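Local coordinates for angiopoietin-related protein 6 (Homo sapiens, PDB 6Y43) that is probably a secreted, angiopoietin-like growth factor whose fibrinogen-like globe domain binds calcium and is likely to mediate its recognition of partner molecules, at residues Ala111-Phe116 and Asp138-His143; Ser117-Ser122 and Arg126-Gln131; Leu164-Gly169 and His173-Ser178. All coordinates share one frame; numbering follows the deposited sequence. Where two conformers were deposited one is given.

Contact 1 (Ala111-Phe116 and Asp138-His143); sequences AHYDGF and DSLSWH
The hydroxyl OH of Y113 sits between two groups of the opposite segment: it donates to OD1 of D138 at 2.6 Å and receives a weak, bent bond from the backbone N of L140, 3.3 Å from it. OD1 lies at the ring edge, in the plane of the phenol, yet the hydroxyl meets the carboxylate from above, 38° out of its plane. D138 can reach that far because its CG stands anti to the backbone N (chi1 -175°). The backbone N of S141 adds a weak bond to OD1 and, in the conformer given, OG of S141 also donates to OD2 of D138; together these would restrain the carboxylate's rotation. CD2 of L140 lies over one face of the Y113 ring, and CB of L140 comes 3.7 Å from CZ of Y113; the leucine also touches L97 and L129 in the neighbouring strands. A phenylalanine in place of Y113 would probably keep the packing on L140 but leave OD1 of D138 without its short bond and the backbone N of L140 without its weak acceptor. That short phenol bond, perhaps helped by S141, is consistent with an ionised carboxylate tying the 138-143 loop to the strand.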
ATOM      1  N   ALA A 111      -6.755  -7.100   6.043  1.00  7.99           N
ATOM      2  CA  ALA A 111      -5.759  -7.167   7.102  1.00  9.17           C
ATOM      3  C   ALA A 111      -5.618  -5.778   7.713  1.00 12.56           C
ATOM      4  O   ALA A 111      -5.696  -4.769   6.999  1.00 11.85           O
ATOM      5  CB  ALA A 111      -4.414  -7.664   6.590  1.00 10.18           C
ATOM      6  N   HIS A 112      -5.478  -5.728   9.037  1.00  9.78           N
ATOM      7  CA  HIS A 112      -5.294  -4.491   9.774  1.00 10.78           C
ATOM      8  C   HIS A 112      -4.029  -4.579  10.618  1.00 11.33           C
ATOM      9  O   HIS A 112      -3.747  -5.627  11.211  1.00  9.77           O
ATOM     10  CB  HIS A 112      -6.471  -4.194  10.725  1.00 11.51           C
ATOM     11  CG  HIS A 112      -7.821  -4.302  10.101  1.00 14.69           C
ATOM     12  ND1 HIS A 112      -8.414  -5.510   9.804  1.00 18.86           N
ATOM     13  CD2 HIS A 112      -8.722  -3.348   9.765  1.00 16.52           C
ATOM     14  CE1 HIS A 112      -9.610  -5.293   9.280  1.00 17.97           C
ATOM     15  NE2 HIS A 112      -9.817  -3.990   9.239  1.00 17.22           N
ATOM     16  N   TYR A 113      -3.284  -3.475  10.680  1.00  9.00           N
ATOM     17  CA  TYR A 113      -2.134  -3.337  11.571  1.00 10.52           C
ATOM     18  C   TYR A 113      -2.295  -2.062  12.381  1.00 13.76           C
ATOM     19  O   TYR A 113      -2.434  -0.969  11.818  1.00 11.50           O
ATOM     20  CB  TYR A 113      -0.814  -3.335  10.796  1.00 10.84           C
ATOM     21  CG  TYR A 113      -0.658  -4.611  10.011  1.00  8.65           C
ATOM     22  CD1 TYR A 113      -1.267  -4.754   8.778  1.00  8.96           C
ATOM     23  CD2 TYR A 113       0.022  -5.717  10.537  1.00  9.43           C
ATOM     24  CE1 TYR A 113      -1.175  -5.941   8.074  1.00  7.61           C
ATOM     25  CE2 TYR A 113       0.116  -6.908   9.825  1.00  9.94           C
ATOM     26  CZ  TYR A 113      -0.487  -7.018   8.607  1.00 10.21           C
ATOM     27  OH  TYR A 113      -0.430  -8.213   7.909  1.00 11.35           O
ATOM     28  N   ASP A 114      -2.315  -2.210  13.703  1.00 13.15           N
ATOM     29  CA  ASP A 114      -2.501  -1.088  14.617  1.00 13.41           C
ATOM     30  C   ASP A 114      -1.136  -0.467  14.869  1.00 17.62           C
ATOM     31  O   ASP A 114      -0.476  -0.705  15.872  1.00 18.54           O
ATOM     32  CB  ASP A 114      -3.171  -1.547  15.901  1.00 16.56           C
ATOM     33  CG  ASP A 114      -4.636  -1.898  15.696  1.00 20.64           C
ATOM     34  OD1 ASP A 114      -5.173  -1.655  14.600  1.00 21.21           O
ATOM     35  OD2 ASP A 114      -5.264  -2.406  16.640  1.00 28.39           O
ATOM     36  N   GLY A 115      -0.711   0.341  13.917  1.00 16.22           N
ATOM     37  CA  GLY A 115       0.619   0.893  13.944  1.00 12.74           C
ATOM     38  C   GLY A 115       1.244   0.657  12.596  1.00 10.90           C
ATOM     39  O   GLY A 115       1.288  -0.472  12.107  1.00 13.50           O
ATOM     40  N   PHE A 116       1.742   1.720  11.989  1.00 11.38           N
ATOM     41  CA  PHE A 116       2.346   1.621  10.664  1.00  9.93           C
ATOM     42  C   PHE A 116       3.181   2.877  10.489  1.00 12.44           C
ATOM     43  O   PHE A 116       2.672   3.989  10.647  1.00 12.61           O
ATOM     44  CB  PHE A 116       1.293   1.490   9.551  1.00 11.54           C
ATOM     45  CG  PHE A 116       1.865   1.701   8.169  1.00 11.04           C
ATOM     46  CD1 PHE A 116       2.647   0.724   7.584  1.00 13.94           C
ATOM     47  CD2 PHE A 116       1.645   2.874   7.462  1.00 11.72           C
ATOM     48  CE1 PHE A 116       3.199   0.906   6.321  1.00 13.11           C
ATOM     49  CE2 PHE A 116       2.211   3.058   6.217  1.00 12.96           C
ATOM     50  CZ  PHE A 116       2.992   2.084   5.644  1.00 12.42           C
ATOM     51  N   ASP A 138      -2.066 -12.838   8.343  1.00  8.90           N
ATOM     52  CA  ASP A 138      -1.005 -11.860   8.595  1.00 10.84           C
ATOM     53  C   ASP A 138       0.188 -12.155   7.692  1.00 11.83           C
ATOM     54  O   ASP A 138       1.205 -12.716   8.106  1.00 13.58           O
ATOM     55  CB  ASP A 138      -0.609 -11.850  10.065  1.00 10.44           C
ATOM     56  CG  ASP A 138       0.402 -10.757  10.393  1.00 12.14           C
ATOM     57  OD1 ASP A 138       0.775  -9.972   9.482  1.00 13.37           O
ATOM     58  OD2 ASP A 138       0.812 -10.700  11.568  1.00 18.86           O
ATOM     59  N   SER A 139       0.076 -11.721   6.434  1.00 10.15           N
ATOM     60  CA  SER A 139       1.121 -11.964   5.457  1.00  8.54           C
ATOM     61  C   SER A 139       2.006 -10.739   5.215  1.00  8.52           C
ATOM     62  O   SER A 139       2.793 -10.742   4.271  1.00 10.40           O
ATOM     63  CB  SER A 139       0.518 -12.461   4.149  1.00 10.44           C
ATOM     64  OG  SER A 139      -0.133 -13.717   4.332  1.00 11.53           O
ATOM     65  N   LEU A 140       1.934  -9.730   6.086  1.00  9.10           N
ATOM     66  CA  LEU A 140       2.903  -8.644   6.081  1.00  9.20           C
ATOM     67  C   LEU A 140       3.846  -8.651   7.285  1.00 10.74           C
ATOM     68  O   LEU A 140       4.878  -7.984   7.240  1.00 11.18           O
ATOM     69  CB  LEU A 140       2.197  -7.282   6.032  1.00 10.95           C
ATOM     70  CG  LEU A 140       2.989  -6.082   5.533  1.00 12.40           C
ATOM     71  CD1 LEU A 140       3.516  -6.174   4.113  1.00  9.37           C
ATOM     72  CD2 LEU A 140       2.106  -4.827   5.708  1.00 12.61           C
ATOM     73  N   SER A 141       3.551  -9.399   8.341  1.00 10.33           N
ATOM     74  CA  SER A 141       4.377  -9.306   9.539  0.55 13.19           C
ATOM     75  C   SER A 141       5.794  -9.785   9.272  1.00 11.88           C
ATOM     76  O   SER A 141       6.735  -9.279   9.886  1.00 11.26           O
ATOM     77  CB  SER A 141       3.734 -10.099  10.678  0.55 16.79           C
ATOM     78  OG  SER A 141       2.886  -9.248  11.433  0.55 18.65           O
ATOM     79  N   TRP A 142       5.970 -10.731   8.337  1.00  9.50           N
ATOM     80  CA  TRP A 142       7.330 -11.192   8.031  1.00  9.05           C
ATOM     81  C   TRP A 142       8.199 -10.094   7.450  1.00 10.02           C
ATOM     82  O   TRP A 142       9.431 -10.244   7.397  1.00 10.42           O
ATOM     83  CB  TRP A 142       7.275 -12.342   7.047  1.00 10.40           C
ATOM     84  CG  TRP A 142       8.442 -13.320   7.141  1.00  9.80           C
ATOM     85  CD1 TRP A 142       9.001 -13.813   8.276  1.00 10.91           C
ATOM     86  CD2 TRP A 142       9.127 -13.926   6.050  1.00 10.08           C
ATOM     87  NE1 TRP A 142      10.022 -14.699   7.962  1.00  8.13           N
ATOM     88  CE2 TRP A 142      10.106 -14.785   6.596  1.00  9.77           C
ATOM     89  CE3 TRP A 142       9.025 -13.819   4.656  1.00 10.97           C
ATOM     90  CZ2 TRP A 142      10.966 -15.510   5.805  1.00  8.32           C
ATOM     91  CZ3 TRP A 142       9.892 -14.564   3.868  1.00 10.69           C
ATOM     92  CH2 TRP A 142      10.846 -15.385   4.442  1.00  9.74           C
ATOM     93  N   HIS A 143       7.599  -8.994   7.014  1.00  8.85           N
ATOM     94  CA  HIS A 143       8.321  -7.898   6.405  1.00  7.74           C
ATOM     95  C   HIS A 143       8.615  -6.777   7.380  1.00  9.23           C
ATOM     96  O   HIS A 143       9.263  -5.793   7.010  1.00  9.10           O
ATOM     97  CB  HIS A 143       7.500  -7.388   5.238  1.00  9.03           C
ATOM     98  CG  HIS A 143       7.313  -8.431   4.191  1.00  7.58           C
ATOM     99  ND1 HIS A 143       8.269  -8.687   3.237  1.00  9.91           N
ATOM    100  CD2 HIS A 143       6.342  -9.354   4.005  1.00  9.26           C
ATOM    101  CE1 HIS A 143       7.859  -9.671   2.456  1.00  7.57           C
ATOM    102  NE2 HIS A 143       6.691 -10.095   2.899  1.00  8.86           N
TER

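Contact 2 (Ser117-Ser122 and Arg126-Gln131); sequences SLEPES and RLRLGQ
R128 bends at chi2 (86°) and E119 folds at the same torsion (-70°), and these two kinks turn the guanidinium and the carboxylate toward each other across the paired strands. The salt bridge that results is lopsided. NE of R128 points fairly straight at OE2 of E119, 2.7 Å away, using the anti lone pair of that oxygen; NH2 adds a weak bond to the same OE2. The oxygen lies at the edge of the guanidinium, near its plane, but the carboxylate itself is turned 80° against it. CB of R126 lies over one face of the R128 guanidinium, offset toward the rim, 3.8 Å above the plane. NH1 bonds back to the carbonyl O of L127 and also pairs with D145, so each nitrogen has a partner, NH2 only weakly, which should limit how far the group can turn. In the backbone, S117 and R128 form an antiparallel hydrogen-bonded pair, S117 N to R128 O at 3.0 Å and R128 N to S117 O at 2.9 Å. Next along, L118 and L127 are a non-hydrogen-bonded pair on the other face, where CD2 of L118 meets CD1 of L127 at 4.1 Å beside W171. The backbone N of E119 closes the pairing on O of R126. This is the end of an antiparallel beta hairpin, strands 108-118 and 127-133, within the central sheet of the fibrinogen-like globe.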
ATOM      1  N   SER A 117       4.455   2.714  10.179  1.00 10.33           N
ATOM      2  CA  SER A 117       5.287   3.865   9.862  1.00 12.61           C
ATOM      3  C   SER A 117       6.483   3.397   9.057  1.00 11.76           C
ATOM      4  O   SER A 117       6.785   2.198   8.981  1.00 10.23           O
ATOM      5  CB  SER A 117       5.740   4.610  11.118  1.00 16.56           C
ATOM      6  OG  SER A 117       6.660   3.821  11.827  1.00 19.26           O
ATOM      7  N   LEU A 118       7.185   4.375   8.490  1.00 12.69           N
ATOM      8  CA  LEU A 118       8.417   4.163   7.750  1.00 10.34           C
ATOM      9  C   LEU A 118       9.532   4.992   8.362  1.00 11.16           C
ATOM     10  O   LEU A 118       9.296   6.115   8.813  1.00 11.79           O
ATOM     11  CB  LEU A 118       8.245   4.548   6.274  1.00 11.20           C
ATOM     12  CG  LEU A 118       7.171   3.851   5.438  1.00 12.25           C
ATOM     13  CD1 LEU A 118       7.220   4.345   4.009  1.00 13.58           C
ATOM     14  CD2 LEU A 118       7.336   2.331   5.518  1.00 11.10           C
ATOM     15  N   GLU A 119      10.745   4.440   8.391  1.00 10.70           N
ATOM     16  CA  GLU A 119      11.923   5.251   8.630  1.00 11.96           C
ATOM     17  C   GLU A 119      12.157   6.151   7.428  1.00 10.29           C
ATOM     18  O   GLU A 119      11.608   5.919   6.352  1.00  9.99           O
ATOM     19  CB  GLU A 119      13.148   4.373   8.842  1.00 11.87           C
ATOM     20  CG  GLU A 119      13.105   3.471  10.045  1.00 16.10           C
ATOM     21  CD  GLU A 119      13.207   4.239  11.335  1.00 29.45           C
ATOM     22  OE1 GLU A 119      13.834   5.322  11.331  1.00 24.33           O
ATOM     23  OE2 GLU A 119      12.653   3.761  12.350  1.00 30.63           O
ATOM     24  N   PRO A 120      13.025   7.148   7.553  1.00 12.02           N
ATOM     25  CA  PRO A 120      13.329   8.024   6.415  1.00 11.25           C
ATOM     26  C   PRO A 120      14.204   7.328   5.377  1.00  9.98           C
ATOM     27  O   PRO A 120      14.635   6.180   5.551  1.00 10.57           O
ATOM     28  CB  PRO A 120      14.031   9.224   7.073  1.00 13.17           C
ATOM     29  CG  PRO A 120      14.565   8.702   8.384  1.00 15.14           C
ATOM     30  CD  PRO A 120      13.632   7.604   8.818  1.00 14.06           C
ATOM     31  N   GLU A 121      14.457   8.051   4.275  1.00 10.10           N
ATOM     32  CA  GLU A 121      15.270   7.490   3.204  1.00 11.82           C
ATOM     33  C   GLU A 121      16.638   7.052   3.717  1.00 13.41           C
ATOM     34  O   GLU A 121      17.177   6.031   3.260  1.00 11.74           O
ATOM     35  CB  GLU A 121      15.450   8.505   2.071  1.00 15.23           C
ATOM     36  CG  GLU A 121      16.270   7.928   0.920  1.00 17.66           C
ATOM     37  CD  GLU A 121      16.391   8.857  -0.276  1.00 24.97           C
ATOM     38  OE1 GLU A 121      16.296  10.082  -0.088  1.00 22.01           O
ATOM     39  OE2 GLU A 121      16.584   8.345  -1.404  1.00 24.11           O
ATOM     40  N   SER A 122      17.213   7.820   4.652  1.00 10.81           N
ATOM     41  CA  SER A 122      18.541   7.531   5.188  1.00 14.38           C
ATOM     42  C   SER A 122      18.597   6.175   5.877  1.00 13.58           C
ATOM     43  O   SER A 122      19.690   5.613   6.060  1.00 13.82           O
ATOM     44  CB  SER A 122      18.939   8.630   6.188  1.00 16.09           C
ATOM     45  OG  SER A 122      17.988   8.744   7.229  1.00 19.76           O
ATOM     46  N   ARG A 126      12.668   1.629   6.109  1.00  8.44           N
ATOM     47  CA  ARG A 126      12.353   0.425   6.861  1.00  8.21           C
ATOM     48  C   ARG A 126      10.914   0.457   7.372  1.00 10.36           C
ATOM     49  O   ARG A 126      10.456   1.455   7.917  1.00 10.18           O
ATOM     50  CB  ARG A 126      13.316   0.297   8.047  1.00 10.51           C
ATOM     51  CG  ARG A 126      14.672  -0.252   7.705  1.00 17.58           C
ATOM     52  CD  ARG A 126      15.548  -0.525   8.958  1.00 15.65           C
ATOM     53  NE  ARG A 126      16.826  -1.014   8.461  1.00 18.68           N
ATOM     54  CZ  ARG A 126      17.140  -2.292   8.356  1.00 18.11           C
ATOM     55  NH1 ARG A 126      16.298  -3.233   8.789  1.00 16.59           N
ATOM     56  NH2 ARG A 126      18.318  -2.629   7.850  1.00 23.78           N
ATOM     57  N   LEU A 127      10.238  -0.672   7.233  1.00  9.64           N
ATOM     58  CA  LEU A 127       8.857  -0.818   7.668  1.00  8.24           C
ATOM     59  C   LEU A 127       8.748  -1.044   9.173  1.00 10.36           C
ATOM     60  O   LEU A 127       9.552  -1.775   9.762  1.00 10.87           O
ATOM     61  CB  LEU A 127       8.217  -1.998   6.948  1.00  7.93           C
ATOM     62  CG  LEU A 127       6.755  -2.368   7.213  1.00  9.06           C
ATOM     63  CD1 LEU A 127       5.807  -1.251   6.766  1.00 10.07           C
ATOM     64  CD2 LEU A 127       6.472  -3.668   6.498  1.00 10.81           C
ATOM     65  N   ARG A 128       7.759  -0.382   9.796  1.00  9.66           N
ATOM     66  CA  ARG A 128       7.346  -0.667  11.178  1.00 12.07           C
ATOM     67  C   ARG A 128       5.837  -0.921  11.176  1.00 13.93           C
ATOM     68  O   ARG A 128       5.120  -0.178  10.555  1.00 11.40           O
ATOM     69  CB  ARG A 128       7.683   0.512  12.090  1.00 12.55           C
ATOM     70  CG  ARG A 128       9.106   0.603  12.616  1.00 18.16           C
ATOM     71  CD  ARG A 128       9.932   1.318  11.577  1.00 16.15           C
ATOM     72  NE  ARG A 128      11.328   1.468  11.952  1.00 18.24           N
ATOM     73  CZ  ARG A 128      12.246   0.508  11.874  1.00 18.08           C
ATOM     74  NH1 ARG A 128      11.909  -0.705  11.433  1.00 15.41           N
ATOM     75  NH2 ARG A 128      13.505   0.751  12.235  1.00 15.45           N
ATOM     76  N   LEU A 129       5.333  -1.960  11.820  1.00 12.45           N
ATOM     77  CA  LEU A 129       3.904  -2.327  11.754  1.00 14.42           C
ATOM     78  C   LEU A 129       3.350  -2.233  13.174  1.00 22.56           C
ATOM     79  O   LEU A 129       4.154  -2.065  14.137  1.00 45.87           O
ATOM     80  CB  LEU A 129       3.822  -3.726  11.188  1.00 12.81           C
ATOM     81  CG  LEU A 129       3.985  -3.813   9.682  1.00 14.83           C
ATOM     82  CD1 LEU A 129       3.916  -5.247   9.264  1.00 13.89           C
ATOM     83  CD2 LEU A 129       2.841  -2.935   9.111  1.00 13.54           C
ATOM     84  N   GLY A 130       2.039  -2.328  13.403  1.00 19.05           N
ATOM     85  CA  GLY A 130       1.699  -2.758  14.737  1.00 17.02           C
ATOM     86  C   GLY A 130       0.991  -4.081  14.874  1.00 14.80           C
ATOM     87  O   GLY A 130       1.073  -4.961  13.984  1.00 15.23           O
ATOM     88  N   GLN A 131       0.173  -4.230  15.913  1.00 12.32           N
ATOM     89  CA  GLN A 131      -0.573  -5.473  16.122  1.00 14.70           C
ATOM     90  C   GLN A 131      -1.530  -5.801  14.984  1.00 12.46           C
ATOM     91  O   GLN A 131      -2.299  -4.959  14.530  1.00 11.22           O
ATOM     92  CB  GLN A 131      -1.344  -5.396  17.455  1.00 17.02           C
ATOM     93  CG  GLN A 131      -2.176  -6.605  17.830  1.00 30.06           C
ATOM     94  CD  GLN A 131      -2.556  -6.547  19.302  1.00 39.49           C
ATOM     95  OE1 GLN A 131      -3.112  -5.548  19.775  1.00 47.10           O
ATOM     96  NE2 GLN A 131      -2.224  -7.602  20.043  1.00 41.07           N
TER

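Contact 3 (Leu164-Gly169 and His173-Ser178); sequences LYQRGG and HACAHS. With EDO (1,2-ethanediol), chain D.
C175 and A176 take the end of Q166 against them, and the two segments touch there alone. The glutamine leaves the last turn of helix 162-166 with its chain extended beyond CG (chi2 -161°), which carries the amide across to the other segment. CB of C175 is 3.9 Å from CD of Q166, and the methyl CB of A176 borders the same amide end. Y172 also touches the glutamine side chain, and the hydroxyl of Y199 holds the carbonyl of A176 nearby. The peptide before C175 is cis, and the backbone N of H173 bonds to O of C175 at 2.8 Å within a tight bend. The disulfide from SG of C175 to C162 ties this bend to the start of the helix, beside the calcium site. A cis peptide before the equivalent cysteine is known in relatives such as ficolins, where it lies by the ligand pocket, so a similar role here is possible. A HEPES molecule, probably from the crystallisation liquor, lies close to the side chain of Q166. Past the amide the segments part, and R167, G168 and G169 do not meet 173-178. R167, the first residue beyond the helix, takes positive phi (77°), and its NH1 turns back to O of L164 at 2.9 Å, in the carbonyl plane. A 1,2-ethanediol molecule, probably also from the liquor, gives its O1 to O of G168 at 2.8 Å and bonds to T63.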
ATOM      1  N   LEU A 164      14.259  -8.696  -8.414  1.00 10.52           N
ATOM      2  CA  LEU A 164      14.499  -9.173  -9.773  1.00 11.41           C
ATOM      3  C   LEU A 164      13.523 -10.275 -10.143  1.00 13.50           C
ATOM      4  O   LEU A 164      13.064 -10.355 -11.291  1.00 14.57           O
ATOM      5  CB  LEU A 164      15.935  -9.691  -9.889  1.00 13.12           C
ATOM      6  CG  LEU A 164      16.414 -10.255 -11.228  1.00 18.28           C
ATOM      7  CD1 LEU A 164      16.449  -9.173 -12.277  1.00 19.42           C
ATOM      8  CD2 LEU A 164      17.793 -10.882 -11.053  1.00 22.29           C
ATOM      9  N   TYR A 165      13.211 -11.145  -9.189  1.00 13.56           N
ATOM     10  CA  TYR A 165      12.334 -12.268  -9.478  1.00 12.92           C
ATOM     11  C   TYR A 165      10.874 -11.961  -9.190  1.00 12.10           C
ATOM     12  O   TYR A 165      10.002 -12.450  -9.913  1.00 11.22           O
ATOM     13  CB  TYR A 165      12.747 -13.496  -8.665  1.00 13.12           C
ATOM     14  CG  TYR A 165      14.198 -13.899  -8.855  1.00 15.61           C
ATOM     15  CD1 TYR A 165      14.655 -14.374 -10.071  1.00 21.78           C
ATOM     16  CD2 TYR A 165      15.094 -13.787  -7.815  1.00 18.09           C
ATOM     17  CE1 TYR A 165      15.988 -14.738 -10.242  1.00 22.71           C
ATOM     18  CE2 TYR A 165      16.430 -14.147  -7.973  1.00 22.97           C
ATOM     19  CZ  TYR A 165      16.865 -14.615  -9.188  1.00 25.51           C
ATOM     20  OH  TYR A 165      18.190 -14.966  -9.334  1.00 31.50           O
ATOM     21  N   GLN A 166      10.575 -11.194  -8.136  1.00  8.82           N
ATOM     22  CA  GLN A 166       9.178 -10.948  -7.776  1.00 11.13           C
ATOM     23  C   GLN A 166       8.660  -9.612  -8.279  1.00 10.56           C
ATOM     24  O   GLN A 166       7.448  -9.387  -8.230  1.00  9.06           O
ATOM     25  CB  GLN A 166       9.009 -11.050  -6.269  1.00  9.25           C
ATOM     26  CG  GLN A 166       9.338 -12.441  -5.773  1.00 16.74           C
ATOM     27  CD  GLN A 166       8.753 -12.702  -4.427  1.00 18.01           C
ATOM     28  OE1 GLN A 166       7.821 -13.482  -4.277  1.00 25.86           O
ATOM     29  NE2 GLN A 166       9.308 -12.045  -3.421  1.00 20.18           N
ATOM     30  N   ARG A 167       9.541  -8.749  -8.801  1.00  8.94           N
ATOM     31  CA  ARG A 167       9.256  -7.640  -9.714  1.00 10.81           C
ATOM     32  C   ARG A 167       8.643  -6.414  -9.056  1.00  9.91           C
ATOM     33  O   ARG A 167       8.231  -5.509  -9.764  1.00 12.32           O
ATOM     34  CB  ARG A 167       8.347  -8.078 -10.871  1.00 11.31           C
ATOM     35  CG  ARG A 167       8.710  -9.396 -11.529  1.00 13.36           C
ATOM     36  CD  ARG A 167      10.108  -9.400 -12.111  1.00 16.91           C
ATOM     37  NE  ARG A 167      10.223  -8.461 -13.211  1.00 19.55           N
ATOM     38  CZ  ARG A 167      11.305  -8.305 -13.969  1.00 23.39           C
ATOM     39  NH1 ARG A 167      12.397  -9.030 -13.744  1.00 25.09           N
ATOM     40  NH2 ARG A 167      11.294  -7.407 -14.951  1.00 21.72           N
ATOM     41  N   GLY A 168       8.602  -6.327  -7.726  1.00  9.00           N
ATOM     42  CA  GLY A 168       8.108  -5.146  -7.057  1.00 10.37           C
ATOM     43  C   GLY A 168       9.234  -4.367  -6.407  1.00 11.32           C
ATOM     44  O   GLY A 168      10.389  -4.773  -6.352  1.00 10.46           O
ATOM     45  N   GLY A 169       8.868  -3.151  -5.944  1.00  9.59           N
ATOM     46  CA  GLY A 169       9.585  -2.521  -4.852  1.00  9.89           C
ATOM     47  C   GLY A 169       8.883  -2.935  -3.571  1.00  9.45           C
ATOM     48  O   GLY A 169       7.655  -2.872  -3.480  1.00 10.30           O
ATOM     49  N   HIS A 173      12.032  -9.864   2.314  1.00  8.30           N
ATOM     50  CA  HIS A 173      12.711 -10.659   3.323  1.00  9.67           C
ATOM     51  C   HIS A 173      13.449 -11.735   2.574  1.00  9.74           C
ATOM     52  O   HIS A 173      14.501 -11.455   1.954  1.00  9.21           O
ATOM     53  CB  HIS A 173      11.675 -11.204   4.321  1.00 10.38           C
ATOM     54  CG  HIS A 173      12.269 -11.865   5.530  1.00  8.79           C
ATOM     55  ND1 HIS A 173      11.649 -11.839   6.758  1.00 10.02           N
ATOM     56  CD2 HIS A 173      13.406 -12.583   5.695  1.00 11.56           C
ATOM     57  CE1 HIS A 173      12.387 -12.502   7.638  1.00  9.26           C
ATOM     58  NE2 HIS A 173      13.457 -12.967   7.015  1.00  8.99           N
ATOM     59  N   ALA A 174      12.944 -12.972   2.513  1.00 10.11           N
ATOM     60  CA  ALA A 174      13.597 -14.054   1.772  1.00 10.39           C
ATOM     61  C   ALA A 174      12.600 -15.091   1.239  1.00 11.53           C
ATOM     62  O   ALA A 174      12.660 -16.277   1.586  1.00 12.48           O
ATOM     63  CB  ALA A 174      14.639 -14.733   2.661  1.00 11.45           C
ATOM     64  N   CYS A 175      11.671 -14.695   0.345  1.00  9.69           N
ATOM     65  CA  CYS A 175      11.564 -13.330  -0.164  1.00 11.26           C
ATOM     66  C   CYS A 175      10.331 -12.610   0.340  1.00  8.34           C
ATOM     67  O   CYS A 175      10.390 -11.420   0.701  1.00  9.57           O
ATOM     68  CB  CYS A 175      11.500 -13.301  -1.689  1.00 12.92           C
ATOM     69  SG  CYS A 175      13.139 -13.427  -2.435  1.00 16.07           S
ATOM     70  N   ALA A 176       9.182 -13.304   0.337  1.00  8.84           N
ATOM     71  CA  ALA A 176       7.971 -12.594   0.718  1.00  8.45           C
ATOM     72  C   ALA A 176       6.797 -13.496   1.069  1.00  9.93           C
ATOM     73  O   ALA A 176       6.519 -14.500   0.401  1.00 11.29           O
ATOM     74  CB  ALA A 176       7.511 -11.633  -0.392  1.00  9.05           C
ATOM     75  N   HIS A 177       6.074 -13.050   2.083  1.00  8.75           N
ATOM     76  CA  HIS A 177       4.723 -13.522   2.341  1.00  8.17           C
ATOM     77  C   HIS A 177       3.673 -12.720   1.576  1.00  8.67           C
ATOM     78  O   HIS A 177       2.563 -13.215   1.381  1.00  9.47           O
ATOM     79  CB  HIS A 177       4.449 -13.469   3.839  1.00  8.60           C
ATOM     80  CG  HIS A 177       5.162 -14.540   4.607  1.00  9.51           C
ATOM     81  ND1 HIS A 177       4.990 -14.730   5.956  1.00 10.34           N
ATOM     82  CD2 HIS A 177       6.090 -15.448   4.212  1.00 12.96           C
ATOM     83  CE1 HIS A 177       5.754 -15.733   6.358  1.00 11.62           C
ATOM     84  NE2 HIS A 177       6.424 -16.189   5.315  1.00 11.58           N
ATOM     85  N   SER A 178       3.989 -11.497   1.154  1.00  8.27           N
ATOM     86  CA  SER A 178       3.078 -10.683   0.365  1.00  7.62           C
ATOM     87  C   SER A 178       3.887  -9.960  -0.699  1.00  8.78           C
ATOM     88  O   SER A 178       5.057  -9.651  -0.490  1.00 10.21           O
ATOM     89  CB  SER A 178       2.326  -9.680   1.237  1.00  8.22           C
ATOM     90  OG  SER A 178       3.160  -8.954   2.099  1.00 10.06           O
TER
HETATM   91  C1  EDO D 503      11.471  -2.852  -9.009  1.00 10.28           C
HETATM   92  O1  EDO D 503      12.277  -3.412  -7.967  1.00 15.58           O
HETATM   93  C2  EDO D 503      12.376  -2.431 -10.171  1.00 18.27           C
HETATM   94  O2  EDO D 503      13.284  -1.421  -9.697  1.00 16.28           O

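In the fold
Contacts 1 and 2 share strand 108-118, and the hairpin of contact 2 is nested in the chain between the two segments of contact 1; their centres are 12 Å apart. They meet directly where D114 N bonds to Q131 O at 2.9 Å and where CE1 of F116 packs on CD1 of L127. Contact 3, its centre 16 Å from that of contact 1, is reached through the 138-143 loop: W142 O accepts from H173 ND1 and S139 O from S178 OG. Contacts 2 and 3 do not touch, their nearest atoms about 8 Å apart. The calcium ion, held by D154, D156, Y158 and G160, lies about 7 Å from the side chain of C175 and about 12 Å from that of R126.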